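Local coordinates for reticulocyte binding protein (PDB 3FAW), which is a cell-wall-anchored streptococcal pullulanase that probably hydrolyses alpha-1,6-glucosidic links in pullulan and branched alpha-glucans, at residues T159-D164 with V172-L177; Y201-E206 with A239-V244; K213-D218 with D234-A239; K222-W227 with Y351-G356. All coordinates share one frame; numbering follows the deposited sequence.

Interaction 1. Residues T159-D164 with V172-L177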
loop_
_atom_site.group_PDB
_atom_site.type_symbol
_atom_site.label_atom_id
_atom_site.label_comp_id
_atom_site.label_asym_id
_atom_site.label_seq_id
_atom_site.Cartn_x
_atom_site.Cartn_y
_atom_site.Cartn_z
ATOM N N THR A 159 -5.442 28.539 17.854
ATOM C CA THR A 159 -6.416 29.412 17.205
ATOM C C THR A 159 -6.797 28.834 15.848
ATOM O O THR A 159 -5.925 28.426 15.085
ATOM C CB THR A 159 -5.825 30.820 16.994
ATOM O OG1 THR A 159 -5.410 31.360 18.256
ATOM C CG2 THR A 159 -6.841 31.750 16.346
ATOM N N MET A 160 -8.096 28.796 15.553
ATOM C CA MET A 160 -8.572 28.389 14.235
ATOM C C MET A 160 -8.669 29.608 13.319
ATOM O O MET A 160 -9.197 30.648 13.710
ATOM C CB MET A 160 -9.938 27.706 14.327
ATOM C CG MET A 160 -10.380 27.046 13.023
ATOM S SD MET A 160 -12.112 26.545 12.997
ATOM C CE MET A 160 -12.067 25.017 13.942
ATOM N N ILE A 161 -8.145 29.468 12.105
ATOM C CA ILE A 161 -8.275 30.486 11.073
ATOM C C ILE A 161 -9.205 29.935 10.004
ATOM O O ILE A 161 -8.973 28.840 9.490
ATOM C CB ILE A 161 -6.919 30.823 10.418
ATOM C CG1 ILE A 161 -5.873 31.177 11.478
ATOM C CG2 ILE A 161 -7.084 31.973 9.426
ATOM C CD1 ILE A 161 -4.502 31.443 10.898
ATOM N N ILE A 162 -10.246 30.695 9.669
ATOM C CA ILE A 162 -11.280 30.232 8.745
ATOM C C ILE A 162 -11.199 30.992 7.422
ATOM O O ILE A 162 -11.067 32.219 7.409
ATOM C CB ILE A 162 -12.688 30.358 9.374
ATOM C CG1 ILE A 162 -12.741 29.577 10.693
ATOM C CG2 ILE A 162 -13.751 29.843 8.419
ATOM C CD1 ILE A 162 -14.107 29.536 11.351
ATOM N N TYR A 163 -11.272 30.248 6.315
ATOM C CA TYR A 163 -11.091 30.801 4.972
ATOM C C TYR A 163 -12.346 30.621 4.121
ATOM O O TYR A 163 -13.012 29.590 4.198
ATOM C CB TYR A 163 -9.906 30.135 4.270
ATOM C CG TYR A 163 -8.600 30.220 5.038
ATOM C CD1 TYR A 163 -7.692 31.252 4.800
ATOM C CD2 TYR A 163 -8.276 29.272 6.002
ATOM C CE1 TYR A 163 -6.499 31.331 5.500
ATOM C CE2 TYR A 163 -7.084 29.343 6.709
ATOM C CZ TYR A 163 -6.199 30.373 6.455
ATOM O OH TYR A 163 -5.020 30.449 7.159
ATOM N N ASP A 164 -12.639 31.632 3.302
ATOM C CA ASP A 164 -13.813 31.643 2.427
ATOM C C ASP A 164 -13.887 30.397 1.536
ATOM O O ASP A 164 -12.939 30.067 0.828
ATOM C CB ASP A 164 -13.805 32.912 1.555
ATOM C CG ASP A 164 -15.053 33.053 0.689
ATOM O OD1 ASP A 164 -15.922 32.150 0.693
ATOM O OD2 ASP A 164 -15.166 34.085 -0.004
ATOM N N VAL A 172 -11.604 34.991 6.762
ATOM C CA VAL A 172 -12.897 35.595 7.123
ATOM C C VAL A 172 -13.173 35.629 8.638
ATOM O O VAL A 172 -14.011 36.409 9.093
ATOM C CB VAL A 172 -14.085 34.902 6.392
ATOM C CG1 VAL A 172 -13.998 35.135 4.884
ATOM C CG2 VAL A 172 -14.132 33.413 6.707
ATOM N N ALA A 173 -12.471 34.801 9.412
ATOM C CA ALA A 173 -12.661 34.752 10.866
ATOM C C ALA A 173 -11.556 33.974 11.570
ATOM O O ALA A 173 -10.929 33.094 10.974
ATOM C CB ALA A 173 -14.008 34.130 11.194
ATOM N N THR A 174 -11.321 34.310 12.840
ATOM C CA THR A 174 -10.454 33.519 13.716
ATOM C C THR A 174 -11.075 33.416 15.111
ATOM O O THR A 174 -11.779 34.329 15.549
ATOM C CB THR A 174 -9.031 34.118 13.858
ATOM O OG1 THR A 174 -9.042 35.160 14.840
ATOM C CG2 THR A 174 -8.515 34.659 12.529
ATOM N N THR A 175 -10.798 32.313 15.805
ATOM C CA THR A 175 -11.366 32.070 17.131
ATOM C C THR A 175 -10.434 31.192 17.980
ATOM O O THR A 175 -9.842 30.247 17.461
ATOM C CB THR A 175 -12.770 31.419 17.014
ATOM O OG1 THR A 175 -13.417 31.412 18.292
ATOM C CG2 THR A 175 -12.677 29.993 16.468
ATOM N N PRO A 176 -10.294 31.505 19.285
ATOM C CA PRO A 176 -9.417 30.714 20.147
ATOM C C PRO A 176 -10.103 29.457 20.672
ATOM O O PRO A 176 -11.292 29.492 20.995
ATOM C CB PRO A 176 -9.123 31.671 21.302
ATOM C CG PRO A 176 -10.354 32.491 21.416
ATOM C CD PRO A 176 -10.940 32.601 20.033
ATOM N N LEU A 177 -9.359 28.357 20.750
ATOM C CA LEU A 177 -9.867 27.121 21.344
ATOM C C LEU A 177 -9.478 27.045 22.821
ATOM O O LEU A 177 -8.557 27.745 23.265
ATOM C CB LEU A 177 -9.352 25.894 20.578
ATOM C CG LEU A 177 -10.076 25.600 19.254
ATOM C CD1 LEU A 177 -9.797 26.688 18.230
ATOM C CD2 LEU A 177 -9.697 24.227 18.702
#
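The flat groups that meet between Met-160 and Thr-175, and between Ile-162 and Ala-173, are peptide units rather than rings. Thr-175 N lies in the carbonyl plane of Met-160, 3.1 Å from Met-160 O, while Met-160 N reaches Thr-175 O at 3.0 Å. This is an antiparallel beta hairpin within a region assigned to carbohydrate-binding module 48. Ile-162 N gives a 2.8 Å bond to Ala-173 O. Val-172 N then returns a 2.9 Å bond to Ile-162 O, so that Val-172 and Ala-173 both face Ile-162 in a classic beta bulge.

One face of the sheet carries Met-160, Ile-162, Ala-173 and Thr-175, where small Ala-173 sits beside the broader Ile-162. Met-160 CB meets Leu-177 CD1 there at 4.0 Å, and its chain runs on toward Tyr-203 and Tyr-205 of the next strand. The other face carries Thr-159, Ile-161, Thr-174 and Pro-176. Proline can stand across from Thr-159, since in a non-hydrogen-bonded pair its missing N-H would not have pointed at that strand. CG2 of Thr-159, anti to the backbone N, lies against Thr-175 O at 3.5 Å. Near the turn, Asp-164 OD1 accepts from Asp-166 N while OD2 forms a salt bridge with Arg-170, both partners lying in the connection between the strands or at its end. At the bulge, the Ile-162 and Val-172 side chains cross at about a right angle, their CG2 atoms 4.0 Å apart.

Interaction 2. Residues Y201-E206 with A239-V244. With CA (calcium ion), chain B.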
loop_
_atom_site.group_PDB
_atom_site.type_symbol
_atom_site.label_atom_id
_atom_site.label_comp_id
_atom_site.label_asym_id
_atom_site.label_seq_id
_atom_site.Cartn_x
_atom_site.Cartn_y
_atom_site.Cartn_z
ATOM N N TYR A 201 -16.510 25.775 3.898
ATOM C CA TYR A 201 -15.458 26.682 4.385
ATOM C C TYR A 201 -14.214 25.893 4.791
ATOM O O TYR A 201 -14.296 24.701 5.115
ATOM C CB TYR A 201 -15.953 27.540 5.557
ATOM C CG TYR A 201 -16.772 28.750 5.145
ATOM C CD1 TYR A 201 -18.129 28.634 4.846
ATOM C CD2 TYR A 201 -16.188 30.014 5.055
ATOM C CE1 TYR A 201 -18.884 29.748 4.468
ATOM C CE2 TYR A 201 -16.931 31.128 4.681
ATOM C CZ TYR A 201 -18.278 30.988 4.389
ATOM O OH TYR A 201 -19.016 32.094 4.024
ATOM N N TYR A 202 -13.066 26.566 4.772
ATOM C CA TYR A 202 -11.787 25.915 5.044
ATOM C C TYR A 202 -11.149 26.459 6.323
ATOM O O TYR A 202 -11.455 27.570 6.745
ATOM C CB TYR A 202 -10.837 26.102 3.863
ATOM C CG TYR A 202 -11.425 25.705 2.529
ATOM C CD1 TYR A 202 -11.726 26.665 1.561
ATOM C CD2 TYR A 202 -11.690 24.374 2.235
ATOM C CE1 TYR A 202 -12.260 26.296 0.326
ATOM C CE2 TYR A 202 -12.235 24.000 1.010
ATOM C CZ TYR A 202 -12.514 24.961 0.062
ATOM O OH TYR A 202 -13.039 24.584 -1.154
ATOM N N TYR A 203 -10.274 25.665 6.941
ATOM C CA TYR A 203 -9.644 26.058 8.199
ATOM C C TYR A 203 -8.223 25.519 8.390
ATOM O O TYR A 203 -7.875 24.435 7.913
ATOM C CB TYR A 203 -10.528 25.663 9.398
ATOM C CG TYR A 203 -10.685 24.173 9.620
ATOM C CD1 TYR A 203 -9.945 23.510 10.601
ATOM C CD2 TYR A 203 -11.575 23.425 8.853
ATOM C CE1 TYR A 203 -10.086 22.143 10.808
ATOM C CE2 TYR A 203 -11.723 22.058 9.054
ATOM C CZ TYR A 203 -10.977 21.423 10.032
ATOM O OH TYR A 203 -11.127 20.069 10.225
ATOM N N LEU A 204 -7.409 26.316 9.081
ATOM C CA LEU A 204 -6.119 25.879 9.603
ATOM C C LEU A 204 -6.102 26.165 11.103
ATOM O O LEU A 204 -6.927 26.935 11.599
ATOM C CB LEU A 204 -4.967 26.615 8.916
ATOM C CG LEU A 204 -4.677 26.273 7.449
ATOM C CD1 LEU A 204 -3.628 27.220 6.878
ATOM C CD2 LEU A 204 -4.230 24.825 7.286
ATOM N N TYR A 205 -5.173 25.535 11.820
ATOM C CA TYR A 205 -4.947 25.835 13.236
ATOM C C TYR A 205 -3.586 26.495 13.413
ATOM O O TYR A 205 -2.583 25.983 12.921
ATOM C CB TYR A 205 -4.992 24.561 14.082
ATOM C CG TYR A 205 -6.374 23.988 14.279
ATOM C CD1 TYR A 205 -7.345 24.694 14.985
ATOM C CD2 TYR A 205 -6.709 22.731 13.772
ATOM C CE1 TYR A 205 -8.618 24.168 15.174
ATOM C CE2 TYR A 205 -7.978 22.197 13.961
ATOM C CZ TYR A 205 -8.925 22.921 14.665
ATOM O OH TYR A 205 -10.186 22.405 14.846
ATOM N N GLU A 206 -3.557 27.625 14.115
ATOM C CA GLU A 206 -2.299 28.269 14.485
ATOM C C GLU A 206 -1.941 27.925 15.928
ATOM O O GLU A 206 -2.657 28.297 16.862
ATOM C CB GLU A 206 -2.369 29.787 14.303
ATOM C CG GLU A 206 -1.004 30.465 14.412
ATOM C CD GLU A 206 -1.057 31.949 14.097
ATOM O OE1 GLU A 206 -1.803 32.676 14.784
ATOM O OE2 GLU A 206 -0.350 32.385 13.165
ATOM N N ALA A 239 -2.121 21.893 2.707
ATOM C CA ALA A 239 -3.486 22.106 2.246
ATOM C C ALA A 239 -4.314 22.585 3.437
ATOM O O ALA A 239 -3.885 22.474 4.592
ATOM C CB ALA A 239 -4.065 20.819 1.665
ATOM N N LYS A 240 -5.489 23.136 3.153
ATOM C CA LYS A 240 -6.389 23.597 4.197
ATOM C C LYS A 240 -7.510 22.578 4.383
ATOM O O LYS A 240 -8.026 22.028 3.406
ATOM C CB LYS A 240 -6.964 24.971 3.838
ATOM C CG LYS A 240 -5.919 26.056 3.631
ATOM C CD LYS A 240 -6.569 27.396 3.298
ATOM C CE LYS A 240 -5.538 28.457 2.936
ATOM N NZ LYS A 240 -4.962 28.243 1.566
ATOM N N ALA A 241 -7.879 22.319 5.633
ATOM C CA ALA A 241 -8.992 21.409 5.924
ATOM C C ALA A 241 -10.321 22.031 5.492
ATOM O O ALA A 241 -10.409 23.242 5.296
ATOM C CB ALA A 241 -9.022 21.055 7.400
ATOM N N ALA A 242 -11.345 21.199 5.331
ATOM C CA ALA A 242 -12.665 21.669 4.899
ATOM C C ALA A 242 -13.746 21.158 5.838
ATOM O O ALA A 242 -13.640 20.049 6.371
ATOM C CB ALA A 242 -12.954 21.214 3.472
ATOM N N PHE A 243 -14.782 21.970 6.038
ATOM C CA PHE A 243 -15.943 21.553 6.822
ATOM C C PHE A 243 -16.917 20.812 5.911
ATOM O O PHE A 243 -17.503 21.413 5.010
ATOM C CB PHE A 243 -16.638 22.752 7.483
ATOM C CG PHE A 243 -15.768 23.504 8.459
ATOM C CD1 PHE A 243 -15.179 22.854 9.530
ATOM C CD2 PHE A 243 -15.558 24.868 8.314
ATOM C CE1 PHE A 243 -14.382 23.544 10.431
ATOM C CE2 PHE A 243 -14.756 25.566 9.211
ATOM C CZ PHE A 243 -14.172 24.904 10.270
ATOM N N VAL A 244 -17.060 19.506 6.139
ATOM C CA VAL A 244 -17.983 18.663 5.377
ATOM C C VAL A 244 -18.736 17.667 6.264
ATOM O O VAL A 244 -18.341 17.399 7.405
ATOM C CB VAL A 244 -17.253 17.870 4.255
ATOM C CG1 VAL A 244 -16.752 18.809 3.167
ATOM C CG2 VAL A 244 -16.105 17.031 4.832
HETATM CA CA CA B . -14.658 25.913 -2.675
HETATM O O HOH W 1 -15.080 27.215 -4.703
HETATM O O HOH W 2 -12.525 26.883 -3.160
HETATM O O HOH W 3 -17.093 25.700 -3.027
HETATM O O HOH W 4 -15.853 25.138 -0.600
#
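Tyr-201 O accepts Phe-243 N at 2.9 Å, with the donor nearly on the line of the carbonyl bond, and this opens a short antiparallel pairing. Next, Tyr-203 N binds Ala-241 O at 2.9 Å from a position 40° above the carbonyl plane, while the return bond from Ala-241 N to Tyr-203 O is weak. Ala-241 O also receives Tyr-202 CA-H at 3.0 Å and lies in plane at the edge of the Tyr-202 ring. Segment 239-244 is also engaged by another loop: Ala-242 N pairs with Ser-223 O, and Lys-240 O with Ala-225 N.

The polar ends find their partners beyond the pairing. Lys-240 NZ bonds to Gln-168 OE1, and the lysine forms a cation-pi contact with Tyr-163; Tyr-203 OH bonds to Asp-218 OD2. The Tyr-203 ring is sandwiched. Ala-241 CB lies over one face, 3.5 Å from the ring centroid, and Phe-243 CE1 over the opposite face, 3.2 Å from Tyr-203 CD2. The two aromatic planes are nearly parallel, 8° apart, but displaced enough that little of one ring lies over the other. Alanine suits position 241 because its single methyl fits under the ring.

Tyr-202 OH binds calcium at 2.6 Å, alongside four waters and the carbonyl oxygens of Lys-165 and Lys-363. The protein thus supplies a phenol and two carbonyls, with no carboxylate. The ion would be expected to polarise the phenol O-H, and the hydrated site joins this sheet to a loop of the catalytic region.

Interaction 3. Residues K213-D218 with D234-A239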
loop_
_atom_site.group_PDB
_atom_site.type_symbol
_atom_site.label_atom_id
_atom_site.label_comp_id
_atom_site.label_asym_id
_atom_site.label_seq_id
_atom_site.Cartn_x
_atom_site.Cartn_y
_atom_site.Cartn_z
ATOM N N LYS A 213 5.102 30.497 16.323
ATOM C CA LYS A 213 3.748 30.208 15.851
ATOM C C LYS A 213 3.837 29.432 14.542
ATOM O O LYS A 213 4.684 29.730 13.702
ATOM C CB LYS A 213 2.965 31.498 15.600
ATOM C CG LYS A 213 2.507 32.235 16.843
ATOM C CD LYS A 213 1.743 33.495 16.453
ATOM C CE LYS A 213 1.286 34.291 17.668
ATOM N NZ LYS A 213 2.429 34.808 18.469
ATOM N N VAL A 214 2.960 28.448 14.362
ATOM C CA VAL A 214 2.920 27.694 13.107
ATOM C C VAL A 214 1.490 27.280 12.739
ATOM O O VAL A 214 0.673 27.000 13.613
ATOM C CB VAL A 214 3.860 26.462 13.164
ATOM C CG1 VAL A 214 3.306 25.380 14.097
ATOM C CG2 VAL A 214 4.109 25.918 11.764
ATOM N N LYS A 215 1.200 27.259 11.439
ATOM C CA LYS A 215 -0.135 26.915 10.938
ATOM C C LYS A 215 -0.167 25.468 10.459
ATOM O O LYS A 215 0.605 25.086 9.568
ATOM C CB LYS A 215 -0.554 27.882 9.824
ATOM C CG LYS A 215 -0.715 29.323 10.318
ATOM C CD LYS A 215 -0.954 30.328 9.196
ATOM C CE LYS A 215 -0.982 31.752 9.754
ATOM N NZ LYS A 215 -1.232 32.793 8.719
ATOM N N ILE A 216 -1.059 24.670 11.049
ATOM C CA ILE A 216 -1.077 23.215 10.821
ATOM C C ILE A 216 -2.375 22.701 10.183
ATOM O O ILE A 216 -3.402 23.384 10.178
ATOM C CB ILE A 216 -0.757 22.413 12.134
ATOM C CG1 ILE A 216 -1.884 22.511 13.168
ATOM C CG2 ILE A 216 0.558 22.899 12.750
ATOM C CD1 ILE A 216 -2.998 21.506 12.992
ATOM N N LEU A 217 -2.301 21.485 9.646
ATOM C CA LEU A 217 -3.435 20.830 8.992
ATOM C C LEU A 217 -4.049 19.822 9.950
ATOM O O LEU A 217 -3.358 18.931 10.436
ATOM C CB LEU A 217 -2.981 20.120 7.707
ATOM C CG LEU A 217 -3.969 19.151 7.044
ATOM C CD1 LEU A 217 -5.303 19.836 6.772
ATOM C CD2 LEU A 217 -3.392 18.567 5.746
ATOM N N ASP A 218 -5.344 19.975 10.221
ATOM C CA ASP A 218 -6.090 19.029 11.051
ATOM C C ASP A 218 -5.874 17.601 10.527
ATOM O O ASP A 218 -6.286 17.285 9.409
ATOM C CB ASP A 218 -7.580 19.393 11.031
ATOM C CG ASP A 218 -8.405 18.595 12.025
ATOM O OD1 ASP A 218 -7.863 17.690 12.698
ATOM O OD2 ASP A 218 -9.618 18.877 12.135
ATOM N N ASP A 234 6.554 29.954 3.482
ATOM C CA ASP A 234 7.024 29.806 4.865
ATOM C C ASP A 234 5.886 29.848 5.894
ATOM O O ASP A 234 6.021 29.298 6.990
ATOM C CB ASP A 234 8.058 30.892 5.201
ATOM C CG ASP A 234 9.367 30.720 4.437
ATOM O OD1 ASP A 234 9.604 29.634 3.866
ATOM O OD2 ASP A 234 10.165 31.682 4.414
ATOM N N ASP A 235 4.778 30.498 5.536
ATOM C CA ASP A 235 3.658 30.696 6.447
ATOM C C ASP A 235 2.628 29.568 6.347
ATOM O O ASP A 235 2.267 28.954 7.352
ATOM C CB ASP A 235 2.988 32.034 6.154
ATOM C CG ASP A 235 1.858 32.339 7.108
ATOM O OD1 ASP A 235 2.082 32.251 8.333
ATOM O OD2 ASP A 235 0.749 32.668 6.631
ATOM N N ILE A 236 2.145 29.318 5.135
ATOM C CA ILE A 236 1.189 28.240 4.885
ATOM C C ILE A 236 1.849 27.205 3.973
ATOM O O ILE A 236 2.148 27.490 2.815
ATOM C CB ILE A 236 -0.111 28.782 4.259
ATOM C CG1 ILE A 236 -0.882 29.614 5.291
ATOM C CG2 ILE A 236 -0.977 27.642 3.751
ATOM C CD1 ILE A 236 -1.963 30.503 4.693
ATOM N N LYS A 237 2.079 26.008 4.512
ATOM C CA LYS A 237 2.833 24.960 3.811
ATOM C C LYS A 237 2.098 23.619 3.778
ATOM O O LYS A 237 2.709 22.557 3.615
ATOM C CB LYS A 237 4.232 24.807 4.429
ATOM C CG LYS A 237 4.305 24.899 5.950
ATOM C CD LYS A 237 5.749 24.693 6.423
ATOM C CE LYS A 237 5.992 25.242 7.816
ATOM N NZ LYS A 237 5.303 24.472 8.884
ATOM N N THR A 238 0.778 23.684 3.924
ATOM C CA THR A 238 -0.083 22.516 3.833
ATOM C C THR A 238 -1.363 22.902 3.111
ATOM O O THR A 238 -1.663 24.086 2.931
ATOM C CB THR A 238 -0.473 21.966 5.233
ATOM O OG1 THR A 238 -1.325 22.904 5.907
ATOM C CG2 THR A 238 0.759 21.695 6.077
ATOM N N ALA A 239 -2.121 21.893 2.707
ATOM C CA ALA A 239 -3.486 22.106 2.246
ATOM C C ALA A 239 -4.314 22.585 3.437
ATOM O O ALA A 239 -3.885 22.474 4.592
ATOM C CB ALA A 239 -4.065 20.819 1.665
HETATM O O HOH W 5 -0.017 25.169 6.711
HETATM O O HOH W 6 2.667 29.375 9.987
#
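Lys-215 and Asp-235 cross obliquely, the lysine chain extended beyond CG and the carboxylate turned to meet its end. Lys-215 NZ sits 2.9 Å from Asp-235 OD2, on that oxygen's syn lone pair, and makes only a weak bond to OD1 at 3.4 Å; together they form a salt bridge. With CG anti to the backbone N (chi1 -177°), the Asp-235 carboxylate is carried toward the lysine. A long lysine suits this place because its methylenes also pass Ile-236, Lys-215 CD lying 4.0 Å from Ile-236 CG1.

Strand 212-216 pairs with strand 202-209 in the sheet of the carbohydrate-binding-module region, and the loop 234-239 runs beside it in almost the same direction. No direct backbone bond joins them; two waters do so instead. Water 6 accepts from Lys-215 N and donates to Asp-235 O, while water 5 donates to Lys-215 O and to Thr-238 OG1 and accepts from Lys-237 N.

Val-214 and Lys-237 cross at about a right angle, Val-214 CG2 3.4 Å from Lys-237 NZ, whose charge is met by Asp-403. Thr-238 OG1 donates to Ala-239 O at 2.9 Å, and Leu-217 CD1 rests 3.7 Å from the same Ala-239 oxygen.

Interaction 4. Residues K222-W227 with Y351-G356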
loop_
_atom_site.group_PDB
_atom_site.type_symbol
_atom_site.label_atom_id
_atom_site.label_comp_id
_atom_site.label_asym_id
_atom_site.label_seq_id
_atom_site.Cartn_x
_atom_site.Cartn_y
_atom_site.Cartn_z
ATOM N N LYS A 222 -11.737 15.651 7.092
ATOM C CA LYS A 222 -12.492 14.742 6.227
ATOM C C LYS A 222 -12.503 15.186 4.765
ATOM O O LYS A 222 -12.863 14.409 3.881
ATOM C CB LYS A 222 -13.932 14.595 6.738
ATOM C CG LYS A 222 -14.050 14.116 8.193
ATOM C CD LYS A 222 -13.371 12.765 8.425
ATOM C CE LYS A 222 -13.505 12.308 9.868
ATOM N NZ LYS A 222 -12.799 13.218 10.815
ATOM N N SER A 223 -12.139 16.442 4.516
ATOM C CA SER A 223 -11.883 16.925 3.156
ATOM C C SER A 223 -10.977 18.158 3.198
ATOM O O SER A 223 -10.582 18.611 4.279
ATOM C CB SER A 223 -13.190 17.231 2.407
ATOM O OG SER A 223 -12.963 17.342 1.003
ATOM N N LEU A 224 -10.641 18.676 2.019
ATOM C CA LEU A 224 -9.669 19.758 1.883
ATOM C C LEU A 224 -10.039 20.724 0.762
ATOM O O LEU A 224 -10.829 20.393 -0.125
ATOM C CB LEU A 224 -8.277 19.196 1.574
ATOM C CG LEU A 224 -7.669 18.101 2.457
ATOM C CD1 LEU A 224 -6.465 17.490 1.754
ATOM C CD2 LEU A 224 -7.279 18.637 3.835
ATOM N N ALA A 225 -9.446 21.916 0.812
ATOM C CA ALA A 225 -9.492 22.863 -0.301
ATOM C C ALA A 225 -8.649 22.328 -1.453
ATOM O O ALA A 225 -7.705 21.570 -1.228
ATOM C CB ALA A 225 -8.976 24.227 0.135
ATOM N N GLU A 226 -8.997 22.713 -2.681
ATOM C CA GLU A 226 -8.196 22.352 -3.854
ATOM C C GLU A 226 -6.727 22.679 -3.576
ATOM O O GLU A 226 -6.412 23.749 -3.049
ATOM C CB GLU A 226 -8.700 23.043 -5.135
ATOM C CG GLU A 226 -8.502 24.573 -5.232
ATOM C CD GLU A 226 -9.378 25.382 -4.280
ATOM O OE1 GLU A 226 -10.326 24.826 -3.685
ATOM O OE2 GLU A 226 -9.113 26.589 -4.125
ATOM N N TRP A 227 -5.844 21.742 -3.908
ATOM C CA TRP A 227 -4.446 21.791 -3.467
ATOM C C TRP A 227 -3.475 21.857 -4.647
ATOM O O TRP A 227 -3.572 21.079 -5.604
ATOM C CB TRP A 227 -4.145 20.579 -2.574
ATOM C CG TRP A 227 -2.708 20.413 -2.166
ATOM C CD1 TRP A 227 -1.918 19.325 -2.397
ATOM C CD2 TRP A 227 -1.892 21.356 -1.454
ATOM N NE1 TRP A 227 -0.663 19.533 -1.876
ATOM C CE2 TRP A 227 -0.619 20.768 -1.292
ATOM C CE3 TRP A 227 -2.111 22.641 -0.941
ATOM C CZ2 TRP A 227 0.432 21.418 -0.639
ATOM C CZ3 TRP A 227 -1.066 23.286 -0.293
ATOM C CH2 TRP A 227 0.190 22.673 -0.147
ATOM N N TYR A 351 -4.688 11.225 6.041
ATOM C CA TYR A 351 -5.090 9.822 6.177
ATOM C C TYR A 351 -6.609 9.643 6.231
ATOM O O TYR A 351 -7.097 8.518 6.217
ATOM C CB TYR A 351 -4.419 9.192 7.407
ATOM C CG TYR A 351 -2.918 9.054 7.251
ATOM C CD1 TYR A 351 -2.377 8.358 6.168
ATOM C CD2 TYR A 351 -2.037 9.625 8.167
ATOM C CE1 TYR A 351 -1.012 8.230 6.003
ATOM C CE2 TYR A 351 -0.656 9.499 8.009
ATOM C CZ TYR A 351 -0.153 8.802 6.921
ATOM O OH TYR A 351 1.203 8.667 6.746
ATOM N N PHE A 352 -7.337 10.761 6.277
ATOM C CA PHE A 352 -8.806 10.779 6.253
ATOM C C PHE A 352 -9.356 11.474 5.009
ATOM O O PHE A 352 -10.367 11.048 4.449
ATOM C CB PHE A 352 -9.350 11.535 7.470
ATOM C CG PHE A 352 -9.135 10.841 8.778
ATOM C CD1 PHE A 352 -10.150 10.091 9.357
ATOM C CD2 PHE A 352 -7.926 10.965 9.452
ATOM C CE1 PHE A 352 -9.959 9.461 10.581
ATOM C CE2 PHE A 352 -7.728 10.335 10.672
ATOM C CZ PHE A 352 -8.747 9.584 11.237
ATOM N N ALA A 353 -8.707 12.569 4.608
ATOM C CA ALA A 353 -9.174 13.396 3.499
ATOM C C ALA A 353 -8.681 12.879 2.142
ATOM O O ALA A 353 -7.486 12.634 1.955
ATOM C CB ALA A 353 -8.743 14.839 3.706
ATOM N N LEU A 354 -9.616 12.733 1.203
ATOM C CA LEU A 354 -9.327 12.239 -0.144
ATOM C C LEU A 354 -8.564 13.267 -0.960
ATOM O O LEU A 354 -8.649 14.467 -0.703
ATOM C CB LEU A 354 -10.628 11.894 -0.885
ATOM C CG LEU A 354 -11.477 10.766 -0.293
ATOM C CD1 LEU A 354 -12.818 10.623 -1.025
ATOM C CD2 LEU A 354 -10.718 9.455 -0.304
ATOM N N SER A 355 -7.821 12.779 -1.947
ATOM C CA SER A 355 -7.150 13.639 -2.910
ATOM C C SER A 355 -8.192 14.319 -3.796
ATOM O O SER A 355 -9.219 13.722 -4.135
ATOM C CB SER A 355 -6.191 12.813 -3.771
ATOM O OG SER A 355 -5.544 13.618 -4.743
ATOM N N GLY A 356 -7.930 15.570 -4.158
ATOM C CA GLY A 356 -8.755 16.282 -5.125
ATOM C C GLY A 356 -8.398 15.973 -6.577
ATOM O O GLY A 356 -9.093 16.415 -7.485
HETATM O O HOH W 7 -12.311 13.812 1.302
HETATM O O HOH W 8 -12.952 11.777 3.689
#
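The backbones of Ser-223 and Ala-353 approach to 4.5 Å between CA atoms, yet no direct hydrogen bond links the two segments. Water takes that role. Lys-222 O receives two water donors: water 7, at 2.7 Å, in turn accepts from Leu-354 N, whereas water 8, at 2.6 Å from Lys-222 O, also donates to Phe-352 O. The second water thus reconciles two carbonyls that could not bond to one another.

Among the side chains, Ala-353 CB is the central contact. It meets the branch point of Leu-224, with CG at 3.7 Å and CD1 and CD2 slightly farther, and touches Ser-223 CA at 3.8 Å. Alanine is apt here, since a single methyl can lie against both the backbone and the leucine fork. Lys-222 and Phe-352 lie side by side and point the same way, Lys-222 CE 4.1 Å from Phe-352 CD1. The lysine chain bends at chi2 and again at chi4 (-64°), the second turn placing NZ, which bonds to Tyr-220 O; the Tyr-220 ring also meets Phe-352. Ser-223 OG is bonded to Pro-365 O, while Leu-354 O accepts from Arg-368. Segment 222-227 follows the CBM48-like sheet and meets the loop between barrel strand 312-315 and helix 367-381, consistent with the junction between that module and the catalytic TIM barrel, as in related pullulanases and isoamylases.

Overall arrangement
Interactions 1, 2 and 3 gather about one antiparallel sheet: strand 157-164, paired in interaction 1, neighbours strand 202-209 of interaction 2, which in turn neighbours strand 212-216 of interaction 3. Centres of 1 and 2 lie about 9 Å apart, those of 2 and 3 about 10 Å. Along the chain, interaction 1 closes before the others open, and interaction 3 lies within the stretch of chain spanned by interaction 2 and shares Ala-239 with it. Interaction 4 alternates with both; its centre is about 10 Å from that of interaction 2 but about 19 Å from that of interaction 1. The series leads from hairpin to catalytic barrel, consistent with the module being seated against it beside a calcium site.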